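Long-range contacts in cell envelope-related transcriptional attenuator domain-containing protein (Streptococcus agalactiae, PDB 3OKZ), which is of unknown function but, as a LytR/CpsA/Psr family protein, probably attaches anionic glycopolymers to cell-wall peptidoglycan: residues M113-Q118 against S211-N216; G128-T133 against R187-K192. All coordinates share one frame; numbering follows the deposited sequence.

Both contacts belong to the LytR/CpsA/Psr-type part of a longer protein. Interaction 1 joins the C-terminal end of strand 111-116, in the large mixed sheet, to the chain leaving helix 203-212. Interaction 2 lays strand 130-134, from a separate two-stranded sheet, on helix 178-200. Helix 117-126 leads from the first contact toward the second, and helices 178-200 and 203-212 lead back, so that interaction 2 is nested inside the loop that interaction 1 closes. Their centres lie about 17 Å apart, and their nearest atoms, about 7 Å apart, do not touch. Main-chain carbonyls accept the hydrogen bonds that cross both contacts.

Interaction 1: M113-Q118 against S211-N216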
# COMPACT_ATOMS: atom_id res chain seq x y z
N MSE A 113 -1.89 -6.86 -5.33
CA MSE A 113 -3.29 -6.96 -4.97
C MSE A 113 -3.92 -5.58 -4.85
O MSE A 113 -3.34 -4.65 -4.27
CB MSE A 113 -3.44 -7.72 -3.66
CG MSE A 113 -4.88 -7.83 -3.20
SE MSE A 113 -5.08 -8.80 -1.56
CE MSE A 113 -5.42 -10.54 -2.26
N GLN A 114 -5.10 -5.45 -5.43
CA GLN A 114 -5.81 -4.18 -5.35
C GLN A 114 -7.23 -4.42 -4.90
O GLN A 114 -7.87 -5.38 -5.32
CB GLN A 114 -5.77 -3.45 -6.69
CG GLN A 114 -6.53 -4.09 -7.83
CD GLN A 114 -6.17 -3.43 -9.16
OE1 GLN A 114 -5.77 -2.27 -9.21
NE2 GLN A 114 -6.32 -4.18 -10.25
N ILE A 115 -7.70 -3.54 -4.01
CA ILE A 115 -9.05 -3.61 -3.46
C ILE A 115 -9.65 -2.21 -3.45
O ILE A 115 -9.00 -1.25 -3.02
CB ILE A 115 -9.02 -4.17 -2.03
CG1 ILE A 115 -8.27 -5.51 -2.02
CG2 ILE A 115 -10.45 -4.37 -1.51
CD1 ILE A 115 -8.38 -6.30 -0.73
N ASN A 116 -10.88 -2.07 -3.92
CA ASN A 116 -11.52 -0.76 -3.94
C ASN A 116 -12.12 -0.46 -2.58
O ASN A 116 -12.11 -1.31 -1.69
CB ASN A 116 -12.61 -0.67 -5.02
CG ASN A 116 -13.70 -1.68 -4.82
OD1 ASN A 116 -14.26 -1.80 -3.74
ND2 ASN A 116 -14.01 -2.42 -5.87
N MSE A 117 -12.66 0.74 -2.43
CA MSE A 117 -13.21 1.15 -1.15
C MSE A 117 -14.32 0.28 -0.60
O MSE A 117 -14.42 0.10 0.61
CB MSE A 117 -13.64 2.61 -1.22
CG MSE A 117 -12.50 3.55 -1.64
SE MSE A 117 -10.93 3.46 -0.50
CE MSE A 117 -9.78 2.38 -1.63
N GLN A 118 -15.14 -0.28 -1.48
CA GLN A 118 -16.23 -1.14 -1.03
C GLN A 118 -15.58 -2.36 -0.41
O GLN A 118 -15.98 -2.81 0.66
CB GLN A 118 -17.12 -1.59 -2.18
CG GLN A 118 -18.36 -2.34 -1.72
CD GLN A 118 -19.37 -1.43 -1.01
OE1 GLN A 118 -19.94 -0.53 -1.64
NE2 GLN A 118 -19.58 -1.66 0.29
N SER A 211 -14.36 -14.31 -0.82
CA SER A 211 -15.42 -14.30 -1.82
C SER A 211 -16.34 -13.12 -1.53
O SER A 211 -17.01 -12.58 -2.43
CB SER A 211 -16.23 -15.60 -1.77
OG SER A 211 -17.45 -15.37 -1.11
N ALA A 212 -16.40 -12.73 -0.26
CA ALA A 212 -17.20 -11.59 0.19
C ALA A 212 -16.63 -10.31 -0.42
O ALA A 212 -17.37 -9.35 -0.68
CB ALA A 212 -17.16 -11.48 1.73
N VAL A 213 -15.32 -10.29 -0.64
CA VAL A 213 -14.64 -9.13 -1.21
C VAL A 213 -14.35 -9.40 -2.67
O VAL A 213 -13.99 -8.50 -3.43
CB VAL A 213 -13.31 -8.85 -0.49
CG1 VAL A 213 -12.28 -9.95 -0.82
CG2 VAL A 213 -12.77 -7.49 -0.90
N SER A 214 -14.49 -10.67 -3.04
CA SER A 214 -14.24 -11.18 -4.39
C SER A 214 -14.54 -10.22 -5.55
O SER A 214 -13.67 -9.97 -6.39
CB SER A 214 -15.02 -12.48 -4.57
OG SER A 214 -14.84 -13.03 -5.86
N ASN A 215 -15.75 -9.68 -5.62
CA ASN A 215 -16.09 -8.77 -6.72
C ASN A 215 -15.43 -7.40 -6.67
O ASN A 215 -15.51 -6.65 -7.65
CB ASN A 215 -17.61 -8.55 -6.80
CG ASN A 215 -18.34 -9.73 -7.40
OD1 ASN A 215 -18.57 -10.74 -6.73
ND2 ASN A 215 -18.72 -9.61 -8.67
N ASN A 216 -14.75 -7.06 -5.57
CA ASN A 216 -14.14 -5.75 -5.47
C ASN A 216 -12.68 -5.73 -5.15
O ASN A 216 -12.22 -4.82 -4.45
CB ASN A 216 -14.88 -4.89 -4.45
CG ASN A 216 -16.27 -4.51 -4.91
OD1 ASN A 216 -17.20 -5.30 -4.82
ND2 ASN A 216 -16.41 -3.31 -5.42
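Asn-116 and Asn-216 bring the two backbones together, their CA atoms 5.8 Å apart, where strand 111-116 gives way to helix 117-126 and the turn after helix 203-212 leads into edge strand 217-219. Asn-116 N donates to Asn-216 O over 3.1 Å, nearly straight at the hydrogen (162°) and tilted somewhat from the carbonyl plane. The turn itself is closed by Asn-216 N bonding to Val-213 O at 2.7 Å.

The same carbonyl oxygen, Asn-216 O, is approached by Ile-115 CG2 at 3.5 Å. That methyl also meets Val-213 CG2 at 3.9 Å, the two side chains set roughly perpendicular. The amide planes of Asn-116 and Asn-216 are steeply inclined (82°), but their modelled orientation is doubtful, because two ND2 donors face each other. Gln-118 CB flanks Asn-216 ND2 at 3.7 Å. With CG between its backbone N and carbonyl carbon (chi1 60°), Asn-116 turns OD1 onto the start of helix 117-126, where it accepts from Gly-119 N and, weakly, from Gln-118 N.

Asn-116 thus acts as N-cap through its side chain while its main-chain N-H holds the turn that leads into strand 217-219, linking it to the helix start.

Interaction 2: G128-T133 against R187-K192; sequences GGITVT and REVIQK
Strand 130-134 of a small antiparallel two-stranded sheet packs on helix 178-200, with Ile-130, Thr-131 and Val-132 meeting Glu-188, Val-189 and Lys-192. The strand pairs with strand 156-160, apart from the central sheet, and it follows a Schellman motif in which Gly-128, the C-prime residue with positive phi, ends helix 117-126. The axes of the two short segments approach to 9.3 Å and run roughly antiparallel, at 149°.

At the apolar end, Ile-130 CD1 touches Val-189 CG1 at 3.9 Å, one side chain lying across the other, while Ile-130 CG2 lies 4.3 Å from Lys-192 CB. Ile-160 and Tyr-168 continue this packing beyond the two segments.

Lys-192 supplies the polar link. Its CG stands anti to the carbonyl carbon (chi1 -71°), and the chain beyond is extended, carrying the ammonium group to the strand. There NZ donates to Thr-131 O, in the carbonyl plane; the modelled length, 2.5 Å, is implausibly short and its exact value doubtful. One helical turn earlier, Glu-188 OE2 forms a salt bridge with Lys-192 NZ at 3.3 Å, met on its anti side and out of the carboxylate plane. Val-132 CG1 lies beside this ion pair, 3.9 Å from NZ. One water makes weak hydrogen bonds with Lys-192 NZ (3.4 Å), which donates, and with Thr-133 OG1 (3.5 Å).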
# COMPACT_ATOMS: atom_id res chain seq x y z
N GLY A 128 -16.64 -9.12 11.28
CA GLY A 128 -17.37 -8.58 12.41
C GLY A 128 -16.81 -7.28 12.95
O GLY A 128 -16.79 -7.05 14.16
N GLY A 129 -16.35 -6.42 12.04
CA GLY A 129 -15.81 -5.13 12.43
C GLY A 129 -14.54 -5.17 13.26
O GLY A 129 -14.10 -6.24 13.69
N ILE A 130 -13.94 -4.00 13.47
CA ILE A 130 -12.72 -3.90 14.26
C ILE A 130 -12.81 -2.79 15.29
O ILE A 130 -13.68 -1.90 15.20
CB ILE A 130 -11.50 -3.62 13.41
CG1 ILE A 130 -11.63 -2.24 12.78
CG2 ILE A 130 -11.32 -4.72 12.37
CD1 ILE A 130 -10.41 -1.83 11.98
N THR A 131 -11.88 -2.84 16.25
CA THR A 131 -11.79 -1.89 17.35
C THR A 131 -10.58 -0.96 17.23
O THR A 131 -9.45 -1.43 17.21
CB THR A 131 -11.69 -2.67 18.69
OG1 THR A 131 -12.95 -3.26 18.98
CG2 THR A 131 -11.29 -1.75 19.84
N VAL A 132 -10.84 0.35 17.15
CA VAL A 132 -9.76 1.35 17.08
C VAL A 132 -9.97 2.45 18.10
O VAL A 132 -11.10 2.69 18.54
CB VAL A 132 -9.67 2.03 15.69
CG1 VAL A 132 -9.23 1.03 14.64
CG2 VAL A 132 -11.00 2.71 15.35
N THR A 133 -8.89 3.13 18.45
CA THR A 133 -8.92 4.21 19.43
C THR A 133 -8.64 5.58 18.80
O THR A 133 -7.59 5.79 18.18
CB THR A 133 -7.87 3.97 20.55
OG1 THR A 133 -8.07 2.68 21.14
CG2 THR A 133 -7.96 5.04 21.62
N ARG A 187 -2.30 1.38 7.99
CA ARG A 187 -1.63 0.13 8.31
C ARG A 187 -2.38 -0.59 9.42
O ARG A 187 -2.53 -1.80 9.40
CB ARG A 187 -0.19 0.40 8.75
CG ARG A 187 0.76 0.85 7.65
CD ARG A 187 2.09 1.28 8.25
NE ARG A 187 2.43 2.67 7.94
CZ ARG A 187 3.16 3.45 8.73
NH1 ARG A 187 3.63 2.97 9.88
NH2 ARG A 187 3.42 4.70 8.39
N GLU A 188 -2.86 0.18 10.37
CA GLU A 188 -3.60 -0.35 11.49
C GLU A 188 -4.81 -1.14 11.01
O GLU A 188 -4.98 -2.30 11.38
CB GLU A 188 -4.07 0.79 12.38
CG GLU A 188 -4.81 0.39 13.63
CD GLU A 188 -5.20 1.60 14.44
OE1 GLU A 188 -4.47 2.61 14.35
OE2 GLU A 188 -6.23 1.55 15.16
N VAL A 189 -5.66 -0.50 10.21
CA VAL A 189 -6.85 -1.18 9.72
C VAL A 189 -6.47 -2.49 9.01
O VAL A 189 -7.11 -3.52 9.22
CB VAL A 189 -7.68 -0.26 8.78
CG1 VAL A 189 -9.00 -0.92 8.41
CG2 VAL A 189 -7.99 1.06 9.46
N ILE A 190 -5.42 -2.45 8.19
CA ILE A 190 -5.00 -3.65 7.48
C ILE A 190 -4.58 -4.74 8.46
O ILE A 190 -5.09 -5.87 8.40
CB ILE A 190 -3.83 -3.34 6.50
CG1 ILE A 190 -4.41 -2.92 5.15
CG2 ILE A 190 -2.97 -4.58 6.27
CD1 ILE A 190 -5.24 -4.00 4.49
N GLN A 191 -3.67 -4.40 9.36
CA GLN A 191 -3.17 -5.35 10.35
C GLN A 191 -4.27 -5.97 11.19
O GLN A 191 -4.26 -7.18 11.42
CB GLN A 191 -2.16 -4.68 11.27
CG GLN A 191 -0.93 -4.16 10.56
CD GLN A 191 -0.06 -3.33 11.47
OE1 GLN A 191 0.38 -3.80 12.52
NE2 GLN A 191 0.19 -2.09 11.07
N LYS A 192 -5.21 -5.15 11.63
CA LYS A 192 -6.30 -5.64 12.47
C LYS A 192 -7.26 -6.57 11.75
O LYS A 192 -7.70 -7.58 12.32
CB LYS A 192 -7.06 -4.45 13.07
CG LYS A 192 -6.25 -3.70 14.14
CD LYS A 192 -7.11 -2.72 14.96
CE LYS A 192 -6.31 -2.24 16.16
NZ LYS A 192 -6.96 -1.13 16.89
O HOH W 1 -7.18 -0.56 20.21